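Adenylyltransferase and sulfurtransferase uba4 (Chaetomium thermophilum, PDB 6YUB) probably adenylates the C-terminal glycine of a sulfur-carrier protein and then transfers sulfur to it, this chain being the ThiF-family adenylyltransferase part. Local coordinates at residues N34-I39 and P124-L129; I61-G66 and P104-Y109; T137-S142 and C184-F189; P249-Y254 and L270-R275. One frame throughout, in Å; residues are numbered along the deposited sequence.

Overall arrangement
All four contacts belong to one ThiF-family domain, three of them along a single eight-stranded mixed sheet. Contact 2 pairs the outermost strand 105-109 with 60-64, and contact 1 pairs 36-40 with 127-130; strands 36-40 and 60-64 are neighbours, so these two contacts touch, their centres about 10 Å apart. Both segments of contact 2 fall between the two segments of contact 1; contacts 3 and 4 follow. Contact 4 is the hairpin at the other end of the sheet, about 29 Å from contact 2 between centres. Contact 3 joins helix 135-148 to the zinc-binding short helix 185-188, which packs on contact 4. The Rossmann-type half carries the predicted ATP site, the later half the zinc site.

Contact 1. Residues N34-I39 and P124-L129; sequences NAKVLI and PWDVIL
Pro124 O lies 3.7 Å from Lys36 CD. Next comes Trp125, whose broad indole suits the place because it gives Leu38 CB and CD1 a flat apolar surface. CG stands anti to the carbonyl carbon (chi1 -55°); one face of the indole meets Leu38, whose CB stands 3.9 Å from the centroid of the five-membered ring, while Leu38 CD1 covers the same face nearer the rim. NE1 bonds to the hydroxyl of Tyr109. An alanine in place of Trp125 would probably leave Leu38 without its aromatic floor and the Tyr109 hydroxyl without this partner. Asp126 holds Lys36 twice: its N donates to Lys36 O at 2.9 Å, and its OD2 accepts from Lys36 N at 3.0 Å, met from above the carboxylate plane. A water links OD2 to Asn34 O. Val127 O then receives Leu38 N at 3.0 Å, beginning regular parallel pairing. Ile128 CD1 lies 4.0 Å from Leu38 CB, beside it and on the same face. Leu129 N bonds to Leu38 O, while its CD1 packs on Val37 CG1. A carboxylate therefore satisfies the backbone where the strand begins, and branched apolar residues fill the Rossmann-type core beyond.

Contact 2. Residues I61-G66 and P104-Y109; sequences IGIVDG and PVYVPY
Tyr106 and Ile61 lie side by side and point the same way from paired positions of two parallel strands. Ile61 CD1 reaches the Tyr106 ring at CE1, 3.8 Å away, and its CB approaches CD1 on the same side of the ring, both meeting it obliquely. The long, slim isoleucine branch thus runs alongside the tyrosine, while the phenol OH bonds to the carbonyl of Asn101. On the other face of the sheet, Tyr109 and Val64 cross obliquely. Val64 CG2 comes to 3.6 Å from Tyr109 CD1, a close fit for a compact beta-branched residue. Ile63 O lies in the plane of the Tyr109 ring at its edge, 3.7 Å from Tyr109 CD1. Between these pairs sits Gly62, whose lack of a side chain lets the Trp125 ring approach its backbone.

The main chains are joined by five hydrogen bonds, from Ile61 N to Val105 O at one end to Asp65 N to Tyr109 O at the other; Tyr109 N to Ile63 O, 2.7 Å, is the shortest. Pro108 can stand in this outer strand because its nitrogen is not needed for the pairing; its CA makes a C-H...O contact with Ile63 O at 3.5 Å. The bond from Asp65 N to Tyr109 O holds the backbone of Asp65 just beyond the strand, while its carboxylate engages Lys89 and the N of Ala42. That leaves an acidic group at the end of the second Rossmann strand, consistent with its predicted role in binding ATP.

Contact 3. Residues T137-S142 and C184-F189; sequences TRYLIS and CYRCCF. With ZN (zinc ion), chain E.
The backbones of helix 135-148 and the short helix 185-188 come nearest at Ser142 and Tyr185, whose CA atoms lie 5.7 Å apart. A serine suits so close an approach: Ser142 OG, anti to its backbone N (chi1 -166°), accepts from Tyr185 N at 2.8 Å. Tyr185 stands with CG anti to its backbone N and turns its CD2-CE2 edge onto the face of Tyr139. This is a T-shaped pair, with centroids 5.0 Å apart and planes at 84°. At its far end, Tyr185 OH receives Arg138 NE at 3.0 Å, close to the guanidinium plane. Helix 185-188 belongs to a CxxC zinc site, in which Cys184 SG and Cys187 SG each bind the zinc ion at 2.3 Å and Cys279 and Cys282 complete the four thiolates. Cys184 is also the N-cap and forms a capping box with Cys187, in one of two conformers of these cysteines. An alanine in place of Tyr185 would probably leave Arg138 NE without its acceptor and open a gap over Tyr139. Arg186 CG packs at the Tyr139 rim, 3.7 Å from CD1, which also meets the face of the guanidinium, a group paired with Asp143. Tyr139 OH makes a weak bond to Phe189 O.

Contact 4. Residues P249-Y254 and L270-R275; sequences PTLLIY and LKMGGR
Leu251 and Leu270 form a hydrogen-bonded antiparallel pair. Leu251 N donates to Leu270 O at 2.6 Å, almost straight at 177°, and Leu270 N returns a bond to Leu251 O at 3.0 Å. One step beyond the strand, Met272 N donates to Pro249 O at 2.7 Å. Proline suits this start because only its carbonyl is called on here. Thr250 and Lys271 make the non-hydrogen-bonded pair between, where Thr250 CA approaches Leu270 O at 3.4 Å.

The packing begins around Met272. Its flexible chain, bent at chi2 and chi3 (-70° and 107°), carries CE back over the strand to within 3.8 Å of Leu251 CB. Its CB sits close to Pro249 O. Further along, Ile253 and Leu270 cross obliquely, their CD1 atoms 3.7 Å apart, so that branched side chains line the same face as Leu251. On the other face Thr250 turns CG2 to Leu270 O, and its hydroxyl makes a weak bond to the backbone of another protein chain.

These segments form the hairpin at the end of the sheet. Strand 250-255 pairs with strand 161-167 through Leu252 and Leu164, whereas 267-271 is the outermost strand in this chain. Helix 185-188 packs against the hairpin through Cys188 on Met272, and Phe189, just after it, meets Leu251.

Contact 1. Residues N34-I39 and P124-L129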
loop_
_atom_site.group_PDB
_atom_site.type_symbol
_atom_site.label_atom_id
_atom_site.label_comp_id
_atom_site.label_asym_id
_atom_site.label_seq_id
_atom_site.Cartn_x
_atom_site.Cartn_y
_atom_site.Cartn_z
ATOM N N ASN B 34 -10.260 -6.642 25.720
ATOM C CA ASN B 34 -10.910 -7.907 26.041
ATOM C C ASN B 34 -10.831 -8.911 24.902
ATOM O O ASN B 34 -11.396 -10.002 25.021
ATOM C CB ASN B 34 -12.378 -7.657 26.409
ATOM C CG ASN B 34 -12.528 -6.979 27.760
ATOM O OD1 ASN B 34 -11.815 -7.304 28.710
ATOM N ND2 ASN B 34 -13.451 -6.026 27.848
ATOM N N ALA B 35 -10.135 -8.581 23.821
ATOM C CA ALA B 35 -10.088 -9.429 22.641
ATOM C C ALA B 35 -8.875 -10.352 22.675
ATOM O O ALA B 35 -7.889 -10.104 23.371
ATOM C CB ALA B 35 -10.055 -8.576 21.369
ATOM N N LYS B 36 -8.968 -11.434 21.906
ATOM C CA LYS B 36 -7.882 -12.397 21.747
ATOM C C LYS B 36 -7.659 -12.602 20.254
ATOM O O LYS B 36 -8.532 -13.142 19.566
ATOM C CB LYS B 36 -8.204 -13.725 22.428
ATOM C CG LYS B 36 -8.667 -13.609 23.870
ATOM C CD LYS B 36 -8.842 -14.991 24.481
ATOM C CE LYS B 36 -10.084 -15.065 25.357
ATOM N NZ LYS B 36 -10.272 -16.424 25.949
ATOM N N VAL B 37 -6.501 -12.179 19.755
ATOM C CA VAL B 37 -6.190 -12.232 18.332
ATOM C C VAL B 37 -5.001 -13.159 18.125
ATOM O O VAL B 37 -3.976 -13.022 18.802
ATOM C CB VAL B 37 -5.899 -10.830 17.762
ATOM C CG1 VAL B 37 -5.514 -10.917 16.295
ATOM C CG2 VAL B 37 -7.108 -9.927 17.949
ATOM N N LEU B 38 -5.140 -14.091 17.183
ATOM C CA LEU B 38 -4.095 -15.049 16.851
ATOM C C LEU B 38 -3.399 -14.622 15.568
ATOM O O LEU B 38 -4.060 -14.299 14.574
ATOM C CB LEU B 38 -4.685 -16.455 16.691
ATOM C CG LEU B 38 -3.704 -17.576 16.361
ATOM C CD1 LEU B 38 -2.740 -17.798 17.520
ATOM C CD2 LEU B 38 -4.441 -18.869 16.015
ATOM N N ILE B 39 -2.072 -14.618 15.593
ATOM C CA ILE B 39 -1.252 -14.276 14.434
ATOM C C ILE B 39 -0.460 -15.522 14.063
ATOM O O ILE B 39 0.433 -15.942 14.809
ATOM C CB ILE B 39 -0.317 -13.092 14.711
ATOM C CG1 ILE B 39 -1.128 -11.855 15.109
ATOM C CG2 ILE B 39 0.545 -12.803 13.491
ATOM C CD1 ILE B 39 -0.282 -10.656 15.510
ATOM N N PRO B 124 -9.076 -21.241 20.831
ATOM C CA PRO B 124 -9.263 -20.266 21.915
ATOM C C PRO B 124 -9.365 -18.809 21.481
ATOM O O PRO B 124 -9.546 -17.946 22.349
ATOM C CB PRO B 124 -8.009 -20.471 22.792
ATOM C CG PRO B 124 -7.424 -21.788 22.368
ATOM C CD PRO B 124 -7.767 -21.919 20.915
ATOM N N TRP B 125 -9.265 -18.491 20.195
ATOM C CA TRP B 125 -9.066 -17.115 19.759
ATOM C C TRP B 125 -10.291 -16.552 19.054
ATOM O O TRP B 125 -11.083 -17.281 18.456
ATOM C CB TRP B 125 -7.832 -17.029 18.845
ATOM C CG TRP B 125 -6.614 -17.585 19.522
ATOM C CD1 TRP B 125 -6.141 -18.862 19.443
ATOM C CD2 TRP B 125 -5.728 -16.884 20.405
ATOM N NE1 TRP B 125 -5.017 -19.001 20.217
ATOM C CE2 TRP B 125 -4.740 -17.800 20.816
ATOM C CE3 TRP B 125 -5.670 -15.568 20.879
ATOM C CZ2 TRP B 125 -3.704 -17.446 21.682
ATOM C CZ3 TRP B 125 -4.648 -15.219 21.742
ATOM C CH2 TRP B 125 -3.673 -16.158 22.133
ATOM N N ASP B 126 -10.443 -15.234 19.138
ATOM C CA ASP B 126 -11.611 -14.548 18.614
ATOM C C ASP B 126 -11.477 -14.219 17.132
ATOM O O ASP B 126 -12.413 -14.441 16.360
ATOM C CB ASP B 126 -11.870 -13.258 19.404
ATOM C CG ASP B 126 -12.078 -13.510 20.882
ATOM O OD1 ASP B 126 -12.663 -14.558 21.232
ATOM O OD2 ASP B 126 -11.656 -12.660 21.695
ATOM N N VAL B 127 -10.327 -13.686 16.731
ATOM C CA VAL B 127 -10.067 -13.324 15.344
ATOM C C VAL B 127 -8.762 -13.975 14.918
ATOM O O VAL B 127 -7.776 -13.959 15.664
ATOM C CB VAL B 127 -9.995 -11.795 15.153
ATOM C CG1 VAL B 127 -9.604 -11.457 13.721
ATOM C CG2 VAL B 127 -11.320 -11.157 15.521
ATOM N N ILE B 128 -8.755 -14.547 13.718
ATOM C CA ILE B 128 -7.601 -15.274 13.201
ATOM C C ILE B 128 -6.988 -14.462 12.070
ATOM O O ILE B 128 -7.698 -14.014 11.168
ATOM C CB ILE B 128 -7.982 -16.683 12.708
ATOM C CG1 ILE B 128 -8.844 -17.409 13.739
ATOM C CG2 ILE B 128 -6.736 -17.473 12.391
ATOM C CD1 ILE B 128 -8.230 -17.511 15.106
ATOM N N LEU B 129 -5.674 -14.278 12.115
ATOM C CA LEU B 129 -4.927 -13.660 11.027
ATOM C C LEU B 129 -3.970 -14.698 10.459
ATOM O O LEU B 129 -3.128 -15.245 11.188
ATOM C CB LEU B 129 -4.170 -12.426 11.507
ATOM C CG LEU B 129 -4.959 -11.112 11.589
ATOM C CD1 LEU B 129 -6.121 -11.244 12.557
ATOM C CD2 LEU B 129 -4.044 -9.956 12.001
HETATM O O HOH W 1 -12.481 -12.799 24.382
#

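Contact 2. Residues I61-G66 and P104-Y109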
loop_
_atom_site.group_PDB
_atom_site.type_symbol
_atom_site.label_atom_id
_atom_site.label_comp_id
_atom_site.label_asym_id
_atom_site.label_seq_id
_atom_site.Cartn_x
_atom_site.Cartn_y
_atom_site.Cartn_z
ATOM N N ILE B 61 -2.536 -11.526 22.498
ATOM C CA ILE B 61 -1.983 -11.704 21.159
ATOM C C ILE B 61 -1.217 -13.021 21.140
ATOM O O ILE B 61 -0.195 -13.170 21.823
ATOM C CB ILE B 61 -1.079 -10.538 20.753
ATOM C CG1 ILE B 61 -1.894 -9.247 20.654
ATOM C CG2 ILE B 61 -0.380 -10.836 19.432
ATOM C CD1 ILE B 61 -1.053 -7.995 20.578
ATOM N N GLY B 62 -1.695 -13.971 20.347
ATOM C CA GLY B 62 -0.993 -15.219 20.125
ATOM C C GLY B 62 -0.187 -15.154 18.840
ATOM O O GLY B 62 -0.579 -14.496 17.876
ATOM N N ILE B 63 0.954 -15.838 18.842
ATOM C CA ILE B 63 1.859 -15.858 17.700
ATOM C C ILE B 63 2.331 -17.290 17.489
ATOM O O ILE B 63 2.817 -17.935 18.426
ATOM C CB ILE B 63 3.065 -14.920 17.899
ATOM C CG1 ILE B 63 2.602 -13.465 18.043
ATOM C CG2 ILE B 63 4.035 -15.043 16.729
ATOM C CD1 ILE B 63 2.612 -12.952 19.462
ATOM N N VAL B 64 2.199 -17.780 16.260
ATOM C CA VAL B 64 2.517 -19.160 15.919
ATOM C C VAL B 64 3.654 -19.143 14.906
ATOM O O VAL B 64 3.517 -18.557 13.824
ATOM C CB VAL B 64 1.294 -19.900 15.348
ATOM C CG1 VAL B 64 1.607 -21.377 15.142
ATOM C CG2 VAL B 64 0.085 -19.727 16.260
ATOM N N ASP B 65 4.768 -19.785 15.252
ATOM C CA ASP B 65 5.883 -19.940 14.329
ATOM C C ASP B 65 6.931 -20.841 14.968
ATOM O O ASP B 65 7.203 -20.731 16.169
ATOM C CB ASP B 65 6.497 -18.583 13.969
ATOM C CG ASP B 65 7.131 -18.578 12.591
ATOM O OD1 ASP B 65 7.874 -19.532 12.274
ATOM O OD2 ASP B 65 6.868 -17.627 11.819
ATOM N N GLY B 66 7.517 -21.721 14.158
ATOM C CA GLY B 66 8.540 -22.629 14.633
ATOM C C GLY B 66 9.897 -22.392 14.002
ATOM O O GLY B 66 10.867 -23.087 14.326
ATOM N N PRO B 104 -0.236 -5.915 27.120
ATOM C CA PRO B 104 -0.926 -7.099 26.590
ATOM C C PRO B 104 -0.225 -8.388 26.990
ATOM O O PRO B 104 0.965 -8.416 27.305
ATOM C CB PRO B 104 -0.880 -6.900 25.067
ATOM C CG PRO B 104 -0.509 -5.474 24.854
ATOM C CD PRO B 104 0.327 -5.085 26.038
ATOM N N VAL B 105 -0.992 -9.474 26.958
ATOM C CA VAL B 105 -0.459 -10.814 27.181
ATOM C C VAL B 105 -0.093 -11.417 25.831
ATOM O O VAL B 105 -0.909 -11.426 24.898
ATOM C CB VAL B 105 -1.477 -11.697 27.921
ATOM C CG1 VAL B 105 -0.944 -13.119 28.060
ATOM C CG2 VAL B 105 -1.801 -11.110 29.284
ATOM N N TYR B 106 1.135 -11.919 25.723
ATOM C CA TYR B 106 1.634 -12.523 24.491
ATOM C C TYR B 106 1.771 -14.023 24.691
ATOM O O TYR B 106 2.383 -14.466 25.662
ATOM C CB TYR B 106 2.971 -11.900 24.082
ATOM C CG TYR B 106 2.883 -10.404 23.871
ATOM C CD1 TYR B 106 2.311 -9.879 22.719
ATOM C CD2 TYR B 106 3.360 -9.515 24.826
ATOM C CE1 TYR B 106 2.220 -8.516 22.520
ATOM C CE2 TYR B 106 3.275 -8.145 24.634
ATOM C CZ TYR B 106 2.699 -7.654 23.478
ATOM O OH TYR B 106 2.603 -6.291 23.271
ATOM N N VAL B 107 1.192 -14.798 23.781
ATOM C CA VAL B 107 1.138 -16.246 23.889
ATOM C C VAL B 107 1.884 -16.842 22.703
ATOM O O VAL B 107 1.373 -16.874 21.583
ATOM C CB VAL B 107 -0.317 -16.753 23.941
ATOM C CG1 VAL B 107 -0.343 -18.253 24.188
ATOM C CG2 VAL B 107 -1.099 -16.013 25.011
ATOM N N PRO B 108 3.104 -17.330 22.908
ATOM C CA PRO B 108 3.849 -17.921 21.791
ATOM C C PRO B 108 3.537 -19.397 21.590
ATOM O O PRO B 108 3.371 -20.165 22.539
ATOM C CB PRO B 108 5.310 -17.722 22.217
ATOM C CG PRO B 108 5.257 -17.826 23.714
ATOM C CD PRO B 108 3.923 -17.242 24.136
ATOM N N TYR B 109 3.427 -19.782 20.323
ATOM C CA TYR B 109 3.359 -21.183 19.918
ATOM C C TYR B 109 4.669 -21.474 19.192
ATOM O O TYR B 109 4.833 -21.113 18.021
ATOM C CB TYR B 109 2.149 -21.459 19.031
ATOM C CG TYR B 109 0.814 -21.329 19.732
ATOM C CD1 TYR B 109 0.202 -20.090 19.864
ATOM C CD2 TYR B 109 0.160 -22.444 20.250
ATOM C CE1 TYR B 109 -1.018 -19.959 20.497
ATOM C CE2 TYR B 109 -1.066 -22.323 20.886
ATOM C CZ TYR B 109 -1.650 -21.073 21.004
ATOM O OH TYR B 109 -2.866 -20.935 21.632
#

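Contact 3. Residues T137-S142 and C184-F189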
loop_
_atom_site.group_PDB
_atom_site.type_symbol
_atom_site.label_atom_id
_atom_site.label_comp_id
_atom_site.label_asym_id
_atom_site.label_seq_id
_atom_site.Cartn_x
_atom_site.Cartn_y
_atom_site.Cartn_z
ATOM N N THR B 137 -1.172 -23.951 3.616
ATOM C CA THR B 137 -1.630 -23.615 4.959
ATOM C C THR B 137 -2.843 -22.692 4.915
ATOM O O THR B 137 -3.721 -22.781 5.779
ATOM C CB THR B 137 -0.495 -22.964 5.752
ATOM O OG1 THR B 137 0.738 -23.634 5.466
ATOM C CG2 THR B 137 -0.766 -23.049 7.242
ATOM N N ARG B 138 -2.912 -21.808 3.917
ATOM C CA ARG B 138 -4.065 -20.924 3.785
ATOM C C ARG B 138 -5.364 -21.720 3.715
ATOM O O ARG B 138 -6.353 -21.376 4.374
ATOM C CB ARG B 138 -3.916 -20.038 2.549
ATOM C CG ARG B 138 -3.164 -18.745 2.818
ATOM C CD ARG B 138 -3.558 -17.639 1.846
ATOM N NE ARG B 138 -2.980 -17.823 0.517
ATOM C CZ ARG B 138 -1.688 -17.664 0.237
ATOM N NH1 ARG B 138 -0.835 -17.332 1.197
ATOM N NH2 ARG B 138 -1.249 -17.844 -1.002
ATOM N N TYR B 139 -5.381 -22.787 2.910
ATOM C CA TYR B 139 -6.584 -23.606 2.808
ATOM C C TYR B 139 -6.880 -24.312 4.124
ATOM O O TYR B 139 -8.044 -24.436 4.520
ATOM C CB TYR B 139 -6.435 -24.617 1.668
ATOM C CG TYR B 139 -6.617 -24.009 0.291
ATOM C CD1 TYR B 139 -7.880 -23.847 -0.253
ATOM C CD2 TYR B 139 -5.522 -23.597 -0.459
ATOM C CE1 TYR B 139 -8.054 -23.290 -1.512
ATOM C CE2 TYR B 139 -5.686 -23.038 -1.714
ATOM C CZ TYR B 139 -6.954 -22.888 -2.234
ATOM O OH TYR B 139 -7.122 -22.337 -3.483
ATOM N N LEU B 140 -5.840 -24.768 4.824
ATOM C CA LEU B 140 -6.042 -25.411 6.116
ATOM C C LEU B 140 -6.669 -24.448 7.114
ATOM O O LEU B 140 -7.619 -24.796 7.823
ATOM C CB LEU B 140 -4.711 -25.944 6.647
ATOM C CG LEU B 140 -4.724 -26.449 8.090
ATOM C CD1 LEU B 140 -5.756 -27.566 8.249
ATOM C CD2 LEU B 140 -3.336 -26.927 8.511
ATOM N N ILE B 141 -6.137 -23.228 7.195
ATOM C CA ILE B 141 -6.651 -22.261 8.160
ATOM C C ILE B 141 -8.088 -21.884 7.820
ATOM O O ILE B 141 -8.959 -21.843 8.697
ATOM C CB ILE B 141 -5.725 -21.031 8.218
ATOM C CG1 ILE B 141 -4.363 -21.429 8.794
ATOM C CG2 ILE B 141 -6.347 -19.931 9.058
ATOM C CD1 ILE B 141 -3.245 -20.444 8.476
ATOM N N SER B 142 -8.367 -21.623 6.543
ATOM C CA SER B 142 -9.740 -21.340 6.135
ATOM C C SER B 142 -10.683 -22.461 6.561
ATOM O O SER B 142 -11.716 -22.218 7.200
ATOM C CB SER B 142 -9.801 -21.130 4.623
ATOM O OG SER B 142 -11.027 -20.541 4.237
ATOM N N CYS B 184 -15.758 -18.478 2.356
ATOM C CA CYS B 184 -14.495 -18.985 2.863
ATOM C C CYS B 184 -13.444 -18.857 1.756
ATOM O O CYS B 184 -13.731 -18.407 0.641
ATOM C CB CYS B 184 -14.642 -20.429 3.338
ATOM S SG CYS B 184 -14.241 -21.646 2.096
ATOM N N TYR B 185 -12.209 -19.264 2.063
ATOM C CA TYR B 185 -11.133 -19.112 1.086
ATOM C C TYR B 185 -11.364 -19.984 -0.145
ATOM O O TYR B 185 -10.959 -19.608 -1.252
ATOM C CB TYR B 185 -9.783 -19.437 1.731
ATOM C CG TYR B 185 -8.586 -19.026 0.898
ATOM C CD1 TYR B 185 -8.140 -17.710 0.885
ATOM C CD2 TYR B 185 -7.897 -19.955 0.131
ATOM C CE1 TYR B 185 -7.044 -17.329 0.124
ATOM C CE2 TYR B 185 -6.801 -19.586 -0.632
ATOM C CZ TYR B 185 -6.381 -18.273 -0.633
ATOM O OH TYR B 185 -5.293 -17.903 -1.392
ATOM N N ARG B 186 -12.003 -21.145 0.018
ATOM C CA ARG B 186 -12.306 -21.983 -1.137
ATOM C C ARG B 186 -13.398 -21.355 -1.996
ATOM O O ARG B 186 -13.353 -21.443 -3.228
ATOM C CB ARG B 186 -12.726 -23.379 -0.683
ATOM C CG ARG B 186 -11.586 -24.243 -0.172
ATOM C CD ARG B 186 -12.109 -25.572 0.348
ATOM N NE ARG B 186 -11.091 -26.314 1.084
ATOM C CZ ARG B 186 -10.222 -27.155 0.531
ATOM N NH1 ARG B 186 -10.238 -27.375 -0.777
ATOM N NH2 ARG B 186 -9.337 -27.778 1.291
ATOM N N CYS B 187 -14.392 -20.721 -1.364
ATOM C CA CYS B 187 -15.428 -20.028 -2.117
ATOM C C CYS B 187 -14.828 -19.052 -3.122
ATOM O O CYS B 187 -15.406 -18.825 -4.191
ATOM C CB CYS B 187 -16.361 -19.268 -1.169
ATOM S SG CYS B 187 -17.431 -20.280 -0.138
ATOM N N CYS B 188 -13.674 -18.470 -2.798
ATOM C CA CYS B 188 -13.062 -17.450 -3.636
ATOM C C CYS B 188 -12.055 -18.024 -4.627
ATOM O O CYS B 188 -11.961 -17.537 -5.759
ATOM C CB CYS B 188 -12.362 -16.402 -2.763
ATOM S SG CYS B 188 -13.397 -15.626 -1.505
ATOM N N PHE B 189 -11.296 -19.044 -4.226
ATOM C CA PHE B 189 -10.171 -19.525 -5.017
ATOM C C PHE B 189 -10.190 -21.041 -5.110
ATOM O O PHE B 189 -10.350 -21.726 -4.095
ATOM C CB PHE B 189 -8.839 -19.064 -4.406
ATOM C CG PHE B 189 -8.807 -17.609 -4.052
ATOM C CD1 PHE B 189 -8.900 -16.643 -5.040
ATOM C CD2 PHE B 189 -8.679 -17.203 -2.735
ATOM C CE1 PHE B 189 -8.873 -15.302 -4.722
ATOM C CE2 PHE B 189 -8.647 -15.860 -2.410
ATOM C CZ PHE B 189 -8.743 -14.909 -3.405
HETATM ZN ZN ZN E . -16.305 -21.877 1.100
#

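Contact 4. Residues P249-Y254 and L270-R275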
loop_
_atom_site.group_PDB
_atom_site.type_symbol
_atom_site.label_atom_id
_atom_site.label_comp_id
_atom_site.label_asym_id
_atom_site.label_seq_id
_atom_site.Cartn_x
_atom_site.Cartn_y
_atom_site.Cartn_z
ATOM N N PRO B 249 -17.124 -9.751 0.507
ATOM C CA PRO B 249 -15.934 -8.962 0.840
ATOM C C PRO B 249 -15.148 -8.571 -0.404
ATOM O O PRO B 249 -15.361 -9.079 -1.504
ATOM C CB PRO B 249 -15.123 -9.909 1.735
ATOM C CG PRO B 249 -15.479 -11.285 1.216
ATOM C CD PRO B 249 -16.924 -11.197 0.750
ATOM N N THR B 250 -14.217 -7.647 -0.199
ATOM C CA THR B 250 -13.337 -7.167 -1.251
ATOM C C THR B 250 -12.015 -7.918 -1.202
ATOM O O THR B 250 -11.458 -8.145 -0.124
ATOM C CB THR B 250 -13.084 -5.664 -1.101
ATOM O OG1 THR B 250 -14.315 -4.948 -1.267
ATOM C CG2 THR B 250 -12.072 -5.180 -2.125
ATOM N N LEU B 251 -11.519 -8.303 -2.372
ATOM C CA LEU B 251 -10.169 -8.844 -2.501
ATOM C C LEU B 251 -9.239 -7.694 -2.872
ATOM O O LEU B 251 -9.280 -7.195 -4.001
ATOM C CB LEU B 251 -10.113 -9.951 -3.548
ATOM C CG LEU B 251 -8.707 -10.451 -3.881
ATOM C CD1 LEU B 251 -8.018 -11.025 -2.640
ATOM C CD2 LEU B 251 -8.748 -11.485 -4.995
ATOM N N LEU B 252 -8.410 -7.266 -1.924
ATOM C CA LEU B 252 -7.464 -6.184 -2.164
ATOM C C LEU B 252 -6.201 -6.757 -2.793
ATOM O O LEU B 252 -5.625 -7.721 -2.275
ATOM C CB LEU B 252 -7.127 -5.458 -0.864
ATOM C CG LEU B 252 -6.263 -4.202 -1.019
ATOM C CD1 LEU B 252 -7.039 -3.108 -1.732
ATOM C CD2 LEU B 252 -5.763 -3.718 0.330
ATOM N N ILE B 253 -5.774 -6.164 -3.905
ATOM C CA ILE B 253 -4.565 -6.579 -4.607
ATOM C C ILE B 253 -3.704 -5.344 -4.816
ATOM O O ILE B 253 -4.120 -4.402 -5.502
ATOM C CB ILE B 253 -4.876 -7.256 -5.953
ATOM C CG1 ILE B 253 -5.784 -8.470 -5.737
ATOM C CG2 ILE B 253 -3.585 -7.662 -6.657
ATOM C CD1 ILE B 253 -6.127 -9.224 -7.000
ATOM N N TYR B 254 -2.511 -5.345 -4.231
ATOM C CA TYR B 254 -1.556 -4.257 -4.393
ATOM C C TYR B 254 -0.396 -4.742 -5.252
ATOM O O TYR B 254 0.325 -5.665 -4.861
ATOM C CB TYR B 254 -1.051 -3.759 -3.042
ATOM C CG TYR B 254 0.049 -2.730 -3.171
ATOM C CD1 TYR B 254 -0.108 -1.624 -3.999
ATOM C CD2 TYR B 254 1.240 -2.865 -2.475
ATOM C CE1 TYR B 254 0.891 -0.685 -4.131
ATOM C CE2 TYR B 254 2.248 -1.926 -2.598
ATOM C CZ TYR B 254 2.068 -0.840 -3.424
ATOM O OH TYR B 254 3.063 0.096 -3.557
ATOM N N LEU B 270 -11.357 -6.017 -5.823
ATOM C CA LEU B 270 -12.255 -6.920 -6.532
ATOM C C LEU B 270 -13.316 -7.415 -5.557
ATOM O O LEU B 270 -12.984 -8.012 -4.530
ATOM C CB LEU B 270 -11.478 -8.095 -7.126
ATOM C CG LEU B 270 -10.306 -7.710 -8.030
ATOM C CD1 LEU B 270 -9.547 -8.941 -8.486
ATOM C CD2 LEU B 270 -10.796 -6.903 -9.230
ATOM N N LYS B 271 -14.584 -7.168 -5.875
ATOM C CA LYS B 271 -15.658 -7.639 -5.013
ATOM C C LYS B 271 -15.839 -9.143 -5.191
ATOM O O LYS B 271 -15.920 -9.642 -6.317
ATOM C CB LYS B 271 -16.964 -6.911 -5.318
ATOM C CG LYS B 271 -18.075 -7.239 -4.324
ATOM C CD LYS B 271 -19.299 -6.360 -4.523
ATOM C CE LYS B 271 -20.230 -6.441 -3.319
ATOM N NZ LYS B 271 -21.286 -5.387 -3.344
ATOM N N MET B 272 -15.899 -9.860 -4.077
ATOM C CA MET B 272 -16.077 -11.302 -4.082
ATOM C C MET B 272 -17.544 -11.655 -3.873
ATOM O O MET B 272 -18.329 -10.868 -3.340
ATOM C CB MET B 272 -15.231 -11.957 -2.986
ATOM C CG MET B 272 -13.733 -11.839 -3.190
ATOM S SD MET B 272 -13.113 -12.838 -4.556
ATOM C CE MET B 272 -12.763 -11.564 -5.765
ATOM N N GLY B 273 -17.903 -12.862 -4.301
ATOM C CA GLY B 273 -19.222 -13.381 -4.025
ATOM C C GLY B 273 -19.336 -13.905 -2.610
ATOM O O GLY B 273 -18.352 -14.056 -1.885
ATOM N N GLY B 274 -20.571 -14.181 -2.209
ATOM C CA GLY B 274 -20.837 -14.768 -0.915
ATOM C C GLY B 274 -20.508 -16.247 -0.892
ATOM O O GLY B 274 -19.905 -16.803 -1.812
ATOM N N ARG B 275 -20.916 -16.895 0.198
ATOM C CA ARG B 275 -20.720 -18.331 0.335
ATOM C C ARG B 275 -21.326 -19.068 -0.854
ATOM O O ARG B 275 -22.469 -18.820 -1.238
ATOM C CB ARG B 275 -21.354 -18.821 1.640
ATOM C CG ARG B 275 -21.570 -20.328 1.704
ATOM C CD ARG B 275 -22.052 -20.753 3.083
ATOM N NE ARG B 275 -21.009 -20.588 4.093
ATOM C CZ ARG B 275 -21.188 -20.786 5.395
ATOM N NH1 ARG B 275 -22.376 -21.150 5.859
ATOM N NH2 ARG B 275 -20.178 -20.612 6.236
#